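Local coordinates for protein lytic Polysaccharide Monooxygenase (Phytophthora infestans, PDB 6Z5Y) that probably cleaves pectin oxidatively as a secreted copper monooxygenase of plant infection, this chain being its copper-binding domain, at residues Pro25-Gly30 with Asn51-Val56; Gly39-Phe44 with Asn112-Ser117; Ala128-Val133 with Leu145-Leu150; Arg57-Met60 with Val65-Glu68. All coordinates share one frame; numbering follows the deposited sequence.

Following the chain from the N terminus, contact 1 closes a loop around helix 36-47, bringing the segment after strand 21-23 to the one before helix 56-60. Contact 2 starts on that helix, inside the loop of contact 1, and closes only at 112-117, so the two cross; F44 of contact 2 touches both W27 and F53 of contact 1. Contact 4 follows directly on contact 1, is a tight local closure, and falls wholly within the span of contact 2. Contact 3 comes last and joins the two sheets. Its strand 143-155 is also shared ground: L150 meets F44 and F66, while Y148 packs against V56, tying the loops and short helices to the five-stranded sheet.

Contact 1. Residues Pro25-Gly30 with Asn51-Val56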
loop_
_atom_site.group_PDB
_atom_site.type_symbol
_atom_site.label_atom_id
_atom_site.label_comp_id
_atom_site.label_asym_id
_atom_site.label_seq_id
_atom_site.Cartn_x
_atom_site.Cartn_y
_atom_site.Cartn_z
ATOM N N PRO A 25 -16.802 -2.438 3.194
ATOM C CA PRO A 25 -16.007 -3.582 3.631
ATOM C C PRO A 25 -16.459 -4.835 2.893
ATOM O O PRO A 25 -17.684 -5.073 2.773
ATOM C CB PRO A 25 -16.276 -3.635 5.121
ATOM C CG PRO A 25 -16.635 -2.217 5.456
ATOM C CD PRO A 25 -17.473 -1.741 4.303
ATOM N N GLN A 26 -15.484 -5.617 2.434
ATOM C CA GLN A 26 -15.778 -6.828 1.645
ATOM C C GLN A 26 -16.135 -8.012 2.511
ATOM O O GLN A 26 -16.547 -9.034 1.949
ATOM C CB GLN A 26 -14.570 -7.197 0.802
ATOM C CG GLN A 26 -14.270 -6.072 -0.175
ATOM C CD GLN A 26 -15.423 -5.908 -1.136
ATOM O OE1 GLN A 26 -15.699 -6.841 -1.927
ATOM N NE2 GLN A 26 -16.197 -4.867 -1.017
ATOM N N TRP A 27 -15.883 -7.905 3.795
ATOM C CA TRP A 27 -16.138 -8.978 4.757
ATOM C C TRP A 27 -17.293 -8.542 5.633
ATOM O O TRP A 27 -17.217 -7.438 6.191
ATOM C CB TRP A 27 -14.891 -9.209 5.563
ATOM C CG TRP A 27 -13.713 -9.510 4.704
ATOM C CD1 TRP A 27 -13.658 -9.969 3.418
ATOM C CD2 TRP A 27 -12.369 -9.391 5.150
ATOM N NE1 TRP A 27 -12.344 -10.135 3.045
ATOM C CE2 TRP A 27 -11.544 -9.800 4.096
ATOM C CE3 TRP A 27 -11.797 -8.969 6.343
ATOM C CZ2 TRP A 27 -10.169 -9.800 4.214
ATOM C CZ3 TRP A 27 -10.438 -8.940 6.453
ATOM C CH2 TRP A 27 -9.634 -9.375 5.400
ATOM N N LYS A 28 -18.323 -9.376 5.708
ATOM C CA LYS A 28 -19.541 -9.052 6.482
ATOM C C LYS A 28 -19.172 -9.074 7.963
ATOM O O LYS A 28 -18.535 -10.069 8.401
ATOM C CB LYS A 28 -20.679 -10.026 6.161
ATOM N N GLY A 29 -19.516 -8.004 8.677
ATOM C CA GLY A 29 -19.346 -7.964 10.138
ATOM C C GLY A 29 -19.652 -6.606 10.720
ATOM O O GLY A 29 -20.196 -5.728 10.035
ATOM N N GLY A 30 -19.245 -6.414 11.966
ATOM C CA GLY A 30 -19.711 -5.269 12.769
ATOM C C GLY A 30 -18.789 -4.075 12.729
ATOM O O GLY A 30 -18.540 -3.457 13.769
ATOM N N ASN A 51 -12.333 -15.191 6.041
ATOM C CA ASN A 51 -12.365 -14.679 4.658
ATOM C C ASN A 51 -11.076 -15.065 3.913
ATOM O O ASN A 51 -10.842 -14.483 2.836
ATOM C CB ASN A 51 -12.631 -13.171 4.652
ATOM C CG ASN A 51 -14.068 -12.895 5.029
ATOM O OD1 ASN A 51 -14.937 -12.968 4.167
ATOM N ND2 ASN A 51 -14.287 -12.665 6.317
ATOM N N ASN A 52 -10.269 -15.999 4.420
ATOM C CA ASN A 52 -9.101 -16.570 3.711
ATOM C C ASN A 52 -8.099 -15.476 3.360
ATOM O O ASN A 52 -7.424 -15.545 2.355
ATOM C CB ASN A 52 -9.558 -17.308 2.467
ATOM C CG ASN A 52 -10.453 -18.464 2.836
ATOM O OD1 ASN A 52 -10.033 -19.297 3.627
ATOM N ND2 ASN A 52 -11.683 -18.455 2.343
ATOM N N PHE A 53 -7.993 -14.476 4.206
ATOM C CA PHE A 53 -7.042 -13.377 3.973
ATOM C C PHE A 53 -5.621 -13.890 4.146
ATOM O O PHE A 53 -5.308 -14.530 5.156
ATOM C CB PHE A 53 -7.339 -12.229 4.921
ATOM C CG PHE A 53 -6.412 -11.067 4.715
ATOM C CD1 PHE A 53 -6.522 -10.230 3.605
ATOM C CD2 PHE A 53 -5.405 -10.833 5.610
ATOM C CE1 PHE A 53 -5.661 -9.155 3.449
ATOM C CE2 PHE A 53 -4.541 -9.767 5.444
ATOM C CZ PHE A 53 -4.678 -8.926 4.362
ATOM N N LYS A 54 -4.775 -13.501 3.213
ATOM C CA LYS A 54 -3.331 -13.792 3.267
ATOM C C LYS A 54 -2.571 -12.460 3.410
ATOM O O LYS A 54 -1.897 -12.225 4.408
ATOM C CB LYS A 54 -2.869 -14.581 2.041
ATOM C CG LYS A 54 -1.371 -14.891 2.074
ATOM C CD LYS A 54 -0.838 -15.653 0.887
ATOM N N ASP A 55 -2.704 -11.604 2.412
ATOM C CA ASP A 55 -2.006 -10.306 2.374
ATOM C C ASP A 55 -2.798 -9.383 1.448
ATOM O O ASP A 55 -3.790 -9.807 0.806
ATOM C CB ASP A 55 -0.555 -10.488 1.973
ATOM C CG ASP A 55 -0.369 -11.334 0.717
ATOM O OD1 ASP A 55 -1.131 -11.140 -0.230
ATOM O OD2 ASP A 55 0.572 -12.151 0.663
ATOM N N VAL A 56 -2.434 -8.120 1.433
ATOM C CA VAL A 56 -3.236 -7.146 0.667
ATOM C C VAL A 56 -3.086 -7.391 -0.835
ATOM O O VAL A 56 -4.072 -7.234 -1.563
ATOM C CB VAL A 56 -2.908 -5.708 1.086
ATOM C CG1 VAL A 56 -3.796 -4.725 0.349
ATOM C CG2 VAL A 56 -3.079 -5.515 2.584
HETATM O O HOH W 1 -17.032 -12.160 7.300
HETATM O O HOH W 2 -17.560 -12.175 4.383
#
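W27 meets N51 over one face of its indole and F53 at its rim, an amide-on-aromatic stack combined with an offset edge-to-face ring pair. The contact joins the two loops that flank helix 36-47, at the side of the beta-sandwich core of this LPMO domain. The tight part is the indole. N51 has its CG anti to the carbonyl carbon (chi1 -72°), which lays the amide nearly flat on the ring, the planes only 11° apart. N51 CB sits over the five-membered ring as a CH-pi donor, 3.5 Å from its centroid, and N51 OD1 comes to 3.3 Å from W27 CD1. Further along, the six-membered ring directs its edge at the F53 face with the planes at 70°; W27 CH2 is 3.7 Å from F53 CD1. F44 and A48 of the intervening helix and its exit touch both aromatic residues, making this a small hydrophobic cluster.

Toward K28, which is exposed, the packing gives way to water. The N51 amide is held by L47 O, which accepts from ND2, and its two polar atoms also reach the opposite backbone through solvent. One water donates to K28 O at 2.8 Å and accepts from N51 ND2 at 3.0 Å; a second accepts from K28 N and donates to N51 OD1 at 2.7 Å.

Contact 2. Residues Gly39-Phe44 with Asn112-Ser117; sequences GLLATF and NDDCQS
D114 OD2 takes the hydroxyl of S117, with OG 2.7 Å away on the anti side of the carboxylate and 31° out of its plane, and a weak bond from S117 N at 3.3 Å. This is the N-cap of helix 115-119, and L41 of helix 36-47 leans on it. With CG anti to the D114 nitrogen, chi1 -180° carries the carboxylate toward L41, and chi2 45° turns a face to it. L41 CD1 sits above that face, 3.5 Å from D114 CG and 3.7 Å from each of D114 OD1 and OD2, while L41 CD2 touches D113 O at 3.6 Å. Just before, N112 OD1 accepts from D114 N at 2.9 Å, an Asx turn that leads the chain out of strand 107-112. D114 OD1 accepts from G98 N, and C115 is joined to C100 by a disulfide, so the turn is tied firmly to the chain just past the copper ligand H96. The chemistry divides the carboxylate by direction: methyl groups cover a face, whereas N-H and O-H donors serve its oxygens. Together with the helix N terminus, those donors would probably stabilise the anionic form of D114.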
loop_
_atom_site.group_PDB
_atom_site.type_symbol
_atom_site.label_atom_id
_atom_site.label_comp_id
_atom_site.label_asym_id
_atom_site.label_seq_id
_atom_site.Cartn_x
_atom_site.Cartn_y
_atom_site.Cartn_z
ATOM N N GLY A 39 -10.873 -0.178 16.773
ATOM C CA GLY A 39 -12.004 -1.061 16.452
ATOM C C GLY A 39 -11.987 -1.510 15.000
ATOM O O GLY A 39 -12.321 -2.662 14.720
ATOM N N LEU A 40 -11.588 -0.622 14.094
ATOM C CA LEU A 40 -11.502 -1.011 12.665
ATOM C C LEU A 40 -10.481 -2.133 12.518
ATOM O O LEU A 40 -10.729 -3.121 11.826
ATOM C CB LEU A 40 -11.077 0.181 11.803
ATOM C CG LEU A 40 -12.082 1.317 11.713
ATOM C CD1 LEU A 40 -11.524 2.476 10.894
ATOM C CD2 LEU A 40 -13.384 0.850 11.120
ATOM N N LEU A 41 -9.315 -1.970 13.135
ATOM C CA LEU A 41 -8.242 -2.985 13.012
ATOM C C LEU A 41 -8.655 -4.297 13.681
ATOM O O LEU A 41 -8.298 -5.359 13.181
ATOM C CB LEU A 41 -6.993 -2.419 13.661
ATOM C CG LEU A 41 -6.338 -1.307 12.842
ATOM C CD1 LEU A 41 -5.358 -0.525 13.676
ATOM C CD2 LEU A 41 -5.643 -1.852 11.608
ATOM N N ALA A 42 -9.335 -4.210 14.826
ATOM C CA ALA A 42 -9.743 -5.438 15.535
ATOM C C ALA A 42 -10.790 -6.201 14.723
ATOM O O ALA A 42 -10.746 -7.450 14.668
ATOM C CB ALA A 42 -10.250 -5.071 16.918
ATOM N N THR A 43 -11.698 -5.478 14.064
ATOM C CA THR A 43 -12.722 -6.102 13.199
ATOM C C THR A 43 -12.021 -6.778 12.015
ATOM O O THR A 43 -12.312 -7.924 11.702
ATOM C CB THR A 43 -13.756 -5.080 12.732
ATOM O OG1 THR A 43 -14.390 -4.475 13.871
ATOM C CG2 THR A 43 -14.786 -5.734 11.833
ATOM N N PHE A 44 -11.062 -6.100 11.423
ATOM C CA PHE A 44 -10.293 -6.688 10.314
ATOM C C PHE A 44 -9.624 -7.991 10.792
ATOM O O PHE A 44 -9.693 -9.020 10.107
ATOM C CB PHE A 44 -9.287 -5.653 9.807
ATOM C CG PHE A 44 -8.567 -6.116 8.580
ATOM C CD1 PHE A 44 -7.450 -6.932 8.667
ATOM C CD2 PHE A 44 -9.027 -5.741 7.338
ATOM C CE1 PHE A 44 -6.821 -7.365 7.520
ATOM C CE2 PHE A 44 -8.392 -6.178 6.191
ATOM C CZ PHE A 44 -7.307 -7.006 6.287
ATOM N N ASN A 112 3.018 -4.681 7.193
ATOM C CA ASN A 112 2.566 -4.337 8.565
ATOM C C ASN A 112 1.045 -4.320 8.597
ATOM O O ASN A 112 0.394 -3.900 7.625
ATOM C CB ASN A 112 3.153 -3.007 9.027
ATOM C CG ASN A 112 3.069 -2.811 10.513
ATOM O OD1 ASN A 112 2.042 -2.412 11.039
ATOM N ND2 ASN A 112 4.148 -3.120 11.208
ATOM N N ASP A 113 0.498 -4.782 9.707
ATOM C CA ASP A 113 -0.966 -4.833 9.852
ATOM C C ASP A 113 -1.580 -3.449 10.029
ATOM O O ASP A 113 -2.805 -3.272 9.822
ATOM C CB ASP A 113 -1.317 -5.693 11.059
ATOM C CG ASP A 113 -0.982 -7.171 10.870
ATOM O OD1 ASP A 113 -0.844 -7.617 9.706
ATOM O OD2 ASP A 113 -0.886 -7.833 11.905
ATOM N N ASP A 114 -0.777 -2.472 10.418
ATOM C CA ASP A 114 -1.310 -1.108 10.609
ATOM C C ASP A 114 -0.202 -0.096 10.324
ATOM O O ASP A 114 0.526 0.324 11.204
ATOM C CB ASP A 114 -1.873 -0.887 12.001
ATOM C CG ASP A 114 -2.408 0.527 12.143
ATOM O OD1 ASP A 114 -3.102 0.972 11.223
ATOM O OD2 ASP A 114 -2.146 1.148 13.188
ATOM N N CYS A 115 -0.094 0.274 9.068
ATOM C CA CYS A 115 0.983 1.167 8.658
ATOM C C CYS A 115 0.936 2.516 9.357
ATOM O O CYS A 115 2.025 3.055 9.654
ATOM C CB CYS A 115 1.042 1.275 7.146
ATOM S SG CYS A 115 1.558 -0.345 6.532
ATOM N N GLN A 116 -0.234 2.991 9.729
ATOM C CA GLN A 116 -0.378 4.266 10.456
ATOM C C GLN A 116 0.467 4.262 11.734
ATOM O O GLN A 116 1.119 5.273 12.004
ATOM C CB GLN A 116 -1.854 4.494 10.757
ATOM C CG GLN A 116 -2.122 5.793 11.491
ATOM C CD GLN A 116 -3.591 6.077 11.661
ATOM O OE1 GLN A 116 -4.097 7.023 11.065
ATOM N NE2 GLN A 116 -4.279 5.227 12.421
ATOM N N SER A 117 0.393 3.197 12.518
ATOM C CA SER A 117 1.117 3.160 13.797
ATOM C C SER A 117 2.576 2.784 13.572
ATOM O O SER A 117 3.405 3.166 14.369
ATOM C CB SER A 117 0.444 2.266 14.803
ATOM O OG SER A 117 0.255 0.948 14.340
#

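Contact 3. Residues Ala128-Val133 with Leu145-Leu150; sequences AVFKPV and LRFYWL
F130 and F147 mark the closest backbone approach of the two segments, yet their CA atoms remain 10.8 Å apart, a spacing spanned by side chains from facing sheets and not by strand pairing. Both residues direct their CB toward the other segment, and the two rings fill the gap. The F130 ring leaves its strand with CG anti to the carbonyl carbon (chi1 -59°), whereas F147 places CG anti to the backbone nitrogen (chi1 175°); each ring thereby carries its far end into the middle of the interface. F130 CZ meets F147 CE1 at 3.8 Å, the shortest approach; F130 CZ to F147 CZ and F130 CE1 to F147 CE1 both follow at 4.1 Å. The rings meet at an incline, their planes at 54° and their centroids 5.5 Å apart. The meeting is made of ring carbons alone, and apolar packing and the burial of both rings are the likely source of its stability. Side chains that point to the other face of strand 143-155 serve different neighbours: Y148 packs on helix 56-60 and bonds D61 through its hydroxyl. W149, by contrast, stacks on the copper-site residue Y164, and the nearest atom of the F147 side chain is about 11 Å from the copper. The pair thus belongs to the hydrophobic core of the beta-sandwich, where F90 of strand 88-90, Y119 of helix 115-119 and C100 of strand 100-104 surround F130, while F147 borders N166 of strand 158-170.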
loop_
_atom_site.group_PDB
_atom_site.type_symbol
_atom_site.label_atom_id
_atom_site.label_comp_id
_atom_site.label_asym_id
_atom_site.label_seq_id
_atom_site.Cartn_x
_atom_site.Cartn_y
_atom_site.Cartn_z
ATOM N N ALA A 128 5.868 9.798 6.421
ATOM C CA ALA A 128 6.003 8.385 6.788
ATOM C C ALA A 128 7.153 7.749 6.016
ATOM O O ALA A 128 7.287 7.969 4.828
ATOM C CB ALA A 128 4.716 7.631 6.539
ATOM N N VAL A 129 7.921 6.950 6.710
ATOM C CA VAL A 129 9.086 6.257 6.141
ATOM C C VAL A 129 8.897 4.783 6.413
ATOM O O VAL A 129 8.729 4.358 7.552
ATOM C CB VAL A 129 10.408 6.774 6.718
ATOM C CG1 VAL A 129 11.549 5.961 6.113
ATOM C CG2 VAL A 129 10.580 8.238 6.476
ATOM N N PHE A 130 8.941 4.014 5.337
ATOM C CA PHE A 130 8.844 2.539 5.408
ATOM C C PHE A 130 10.248 1.972 5.521
ATOM O O PHE A 130 11.106 2.294 4.701
ATOM C CB PHE A 130 8.193 2.003 4.143
ATOM C CG PHE A 130 6.805 2.542 3.893
ATOM C CD1 PHE A 130 5.708 2.080 4.573
ATOM C CD2 PHE A 130 6.613 3.556 2.963
ATOM C CE1 PHE A 130 4.445 2.625 4.348
ATOM C CE2 PHE A 130 5.361 4.099 2.731
ATOM C CZ PHE A 130 4.288 3.637 3.433
ATOM N N LYS A 131 10.450 1.110 6.511
ATOM C CA LYS A 131 11.731 0.443 6.712
ATOM C C LYS A 131 11.502 -0.794 7.556
ATOM O O LYS A 131 10.541 -0.887 8.312
ATOM C CB LYS A 131 12.570 1.414 7.495
ATOM C CG LYS A 131 12.279 1.492 9.002
ATOM C CD LYS A 131 10.946 2.089 9.482
ATOM C CE LYS A 131 10.963 2.323 10.988
ATOM N NZ LYS A 131 9.618 2.599 11.568
ATOM N N PRO A 132 12.389 -1.787 7.414
ATOM C CA PRO A 132 13.473 -1.871 6.432
ATOM C C PRO A 132 12.971 -2.349 5.070
ATOM O O PRO A 132 12.026 -3.134 5.002
ATOM C CB PRO A 132 14.415 -2.933 7.019
ATOM C CG PRO A 132 13.426 -3.879 7.760
ATOM C CD PRO A 132 12.348 -2.970 8.289
ATOM N N VAL A 133 13.600 -1.856 4.014
ATOM C CA VAL A 133 13.317 -2.312 2.635
ATOM C C VAL A 133 14.646 -2.716 2.009
ATOM O O VAL A 133 15.495 -1.861 1.764
ATOM C CB VAL A 133 12.605 -1.236 1.801
ATOM C CG1 VAL A 133 12.307 -1.765 0.388
ATOM C CG2 VAL A 133 11.335 -0.728 2.488
ATOM N N LEU A 145 8.546 -2.369 -8.107
ATOM C CA LEU A 145 8.053 -2.176 -6.729
ATOM C C LEU A 145 6.541 -2.032 -6.791
ATOM O O LEU A 145 6.012 -1.311 -7.621
ATOM C CB LEU A 145 8.694 -0.946 -6.112
ATOM C CG LEU A 145 8.251 -0.656 -4.668
ATOM C CD1 LEU A 145 9.339 0.102 -3.908
ATOM C CD2 LEU A 145 6.959 0.156 -4.608
ATOM N N ARG A 146 5.852 -2.775 -5.934
ATOM C CA ARG A 146 4.405 -2.613 -5.805
ATOM C C ARG A 146 4.064 -2.336 -4.363
ATOM O O ARG A 146 4.495 -3.057 -3.453
ATOM C CB ARG A 146 3.650 -3.822 -6.336
ATOM C CG ARG A 146 3.751 -3.947 -7.851
ATOM C CD ARG A 146 2.962 -5.127 -8.381
ATOM N NE ARG A 146 2.991 -5.228 -9.842
ATOM C CZ ARG A 146 3.949 -5.819 -10.559
ATOM N NH1 ARG A 146 4.980 -6.411 -9.969
ATOM N NH2 ARG A 146 3.869 -5.840 -11.880
ATOM N N PHE A 147 3.281 -1.289 -4.167
ATOM C CA PHE A 147 2.745 -0.893 -2.849
ATOM C C PHE A 147 1.262 -1.151 -2.848
ATOM O O PHE A 147 0.568 -0.792 -3.826
ATOM C CB PHE A 147 3.029 0.588 -2.627
ATOM C CG PHE A 147 2.434 1.182 -1.383
ATOM C CD1 PHE A 147 2.891 0.775 -0.145
ATOM C CD2 PHE A 147 1.384 2.080 -1.441
ATOM C CE1 PHE A 147 2.361 1.361 1.007
ATOM C CE2 PHE A 147 0.847 2.645 -0.300
ATOM C CZ PHE A 147 1.338 2.282 0.924
ATOM N N TYR A 148 0.780 -1.710 -1.762
ATOM C CA TYR A 148 -0.654 -1.935 -1.529
ATOM C C TYR A 148 -0.979 -1.438 -0.137
ATOM O O TYR A 148 -0.278 -1.810 0.819
ATOM C CB TYR A 148 -0.987 -3.410 -1.620
ATOM C CG TYR A 148 -0.704 -4.071 -2.942
ATOM C CD1 TYR A 148 0.545 -4.547 -3.272
ATOM C CD2 TYR A 148 -1.729 -4.238 -3.874
ATOM C CE1 TYR A 148 0.764 -5.155 -4.519
ATOM C CE2 TYR A 148 -1.531 -4.837 -5.102
ATOM C CZ TYR A 148 -0.277 -5.294 -5.427
ATOM O OH TYR A 148 -0.029 -5.926 -6.630
ATOM N N TRP A 149 -2.076 -0.730 -0.029
ATOM C CA TRP A 149 -2.539 -0.228 1.275
ATOM C C TRP A 149 -4.065 -0.316 1.271
ATOM O O TRP A 149 -4.721 0.238 0.375
ATOM C CB TRP A 149 -2.070 1.208 1.494
ATOM C CG TRP A 149 -2.503 1.896 2.750
ATOM C CD1 TRP A 149 -2.782 1.343 3.961
ATOM C CD2 TRP A 149 -2.623 3.316 2.903
ATOM N NE1 TRP A 149 -3.110 2.327 4.853
ATOM C CE2 TRP A 149 -2.982 3.553 4.242
ATOM C CE3 TRP A 149 -2.427 4.402 2.045
ATOM C CZ2 TRP A 149 -3.177 4.853 4.732
ATOM C CZ3 TRP A 149 -2.634 5.670 2.523
ATOM C CH2 TRP A 149 -3.001 5.900 3.843
ATOM N N LEU A 150 -4.598 -1.043 2.238
ATOM C CA LEU A 150 -6.050 -1.081 2.470
ATOM C C LEU A 150 -6.343 -0.198 3.661
ATOM O O LEU A 150 -6.115 -0.586 4.819
ATOM C CB LEU A 150 -6.472 -2.511 2.730
ATOM C CG LEU A 150 -7.981 -2.697 2.817
ATOM C CD1 LEU A 150 -8.601 -2.565 1.456
ATOM C CD2 LEU A 150 -8.363 -3.974 3.496
#

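Contact 4. Residues Arg57-Met60 with Val65-Glu68; sequences RSLM and VFGE
L59 and M60, at the end of helix 56-60, close on F66 in a Met-aromatic cluster where the chain doubles back against the five-stranded sheet of the LPMO domain. R57 opens the segment facing that sheet: it forms a salt bridge with D61 and a cation-pi contact with W103. L59 begins the contact proper. With its CG anti to the backbone nitrogen (chi1 176°), L59 crosses the far end of the phenyl ring at about a right angle, its CG 3.9 Å from F66 CZ. The carbonyl also reaches the ring, with L59 O 3.8 Å from F66 CE2, while that oxygen accepts from N63 in the turn between the segments. M60 then lies across one face of F66. Its extended chain carries SD and CE on along the rim of the ring, M60 CE staying 4.1 Å from F66 CD1, while M60 also touches A163 and K165 of strand 158-170 and Y148 of strand 143-155; F66 itself also rests on I23, L150 and W161. M60 CG makes the CH-pi contact, 3.9 Å from the F66 centroid and 21° off the ring normal, whereas M60 SD approaches obliquely, 4.8 Å from the same centroid.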
loop_
_atom_site.group_PDB
_atom_site.type_symbol
_atom_site.label_atom_id
_atom_site.label_comp_id
_atom_site.label_asym_id
_atom_site.label_seq_id
_atom_site.Cartn_x
_atom_site.Cartn_y
_atom_site.Cartn_z
ATOM N N ARG A 57 -1.897 -7.757 -1.285
ATOM C CA ARG A 57 -1.718 -8.012 -2.713
ATOM C C ARG A 57 -2.658 -9.121 -3.167
ATOM O O ARG A 57 -3.266 -9.006 -4.255
ATOM C CB ARG A 57 -0.264 -8.389 -3.013
ATOM C CG ARG A 57 -0.048 -8.657 -4.488
ATOM C CD ARG A 57 1.427 -8.817 -4.806
ATOM N NE ARG A 57 1.588 -8.879 -6.258
ATOM C CZ ARG A 57 2.775 -8.907 -6.864
ATOM N NH1 ARG A 57 3.872 -8.981 -6.141
ATOM N NH2 ARG A 57 2.867 -8.809 -8.177
ATOM N N SER A 58 -2.785 -10.177 -2.390
ATOM C CA SER A 58 -3.643 -11.342 -2.713
ATOM C C SER A 58 -5.113 -10.914 -2.718
ATOM O O SER A 58 -5.919 -11.474 -3.433
ATOM C CB SER A 58 -3.421 -12.472 -1.733
ATOM O OG SER A 58 -2.091 -12.981 -1.853
ATOM N N LEU A 59 -5.465 -10.011 -1.815
ATOM C CA LEU A 59 -6.841 -9.490 -1.734
ATOM C C LEU A 59 -7.198 -8.687 -2.983
ATOM O O LEU A 59 -8.316 -8.807 -3.507
ATOM C CB LEU A 59 -6.993 -8.638 -0.477
ATOM C CG LEU A 59 -8.327 -7.928 -0.263
ATOM C CD1 LEU A 59 -9.431 -8.941 -0.049
ATOM C CD2 LEU A 59 -8.192 -6.980 0.911
ATOM N N MET A 60 -6.269 -7.858 -3.417
ATOM C CA MET A 60 -6.572 -6.885 -4.492
ATOM C C MET A 60 -6.317 -7.444 -5.899
ATOM O O MET A 60 -7.114 -7.142 -6.805
ATOM C CB MET A 60 -5.770 -5.600 -4.297
ATOM C CG MET A 60 -6.136 -4.862 -3.032
ATOM S SD MET A 60 -5.451 -3.217 -3.055
ATOM C CE MET A 60 -6.005 -2.613 -1.464
ATOM N N VAL A 65 -13.339 -5.400 -7.916
ATOM C CA VAL A 65 -13.855 -4.295 -7.091
ATOM C C VAL A 65 -12.723 -3.426 -6.575
ATOM O O VAL A 65 -13.011 -2.326 -6.097
ATOM C CB VAL A 65 -14.786 -4.706 -5.949
ATOM C CG1 VAL A 65 -16.019 -5.383 -6.474
ATOM C CG2 VAL A 65 -14.071 -5.469 -4.864
ATOM N N PHE A 66 -11.474 -3.878 -6.666
ATOM C CA PHE A 66 -10.335 -3.048 -6.244
ATOM C C PHE A 66 -9.820 -2.174 -7.375
ATOM O O PHE A 66 -8.911 -1.377 -7.117
ATOM C CB PHE A 66 -9.252 -3.898 -5.592
ATOM C CG PHE A 66 -9.666 -4.347 -4.238
ATOM C CD1 PHE A 66 -9.574 -3.444 -3.204
ATOM C CD2 PHE A 66 -10.203 -5.585 -3.980
ATOM C CE1 PHE A 66 -9.927 -3.787 -1.919
ATOM C CE2 PHE A 66 -10.589 -5.932 -2.699
ATOM C CZ PHE A 66 -10.447 -5.020 -1.667
ATOM N N GLY A 67 -10.376 -2.262 -8.568
ATOM C CA GLY A 67 -10.058 -1.311 -9.624
ATOM C C GLY A 67 -8.735 -1.593 -10.297
ATOM O O GLY A 67 -8.094 -2.630 -10.118
ATOM N N GLU A 68 -8.313 -0.621 -11.095
ATOM C CA GLU A 68 -7.200 -0.727 -12.051
ATOM C C GLU A 68 -5.927 -1.202 -11.331
ATOM O O GLU A 68 -5.521 -0.606 -10.300
ATOM C CB GLU A 68 -6.925 0.663 -12.634
ATOM C CG GLU A 68 -7.705 1.057 -13.871
ATOM C CD GLU A 68 -7.040 2.290 -14.464
ATOM O OE1 GLU A 68 -5.852 2.190 -14.859
ATOM O OE2 GLU A 68 -7.682 3.353 -14.464
#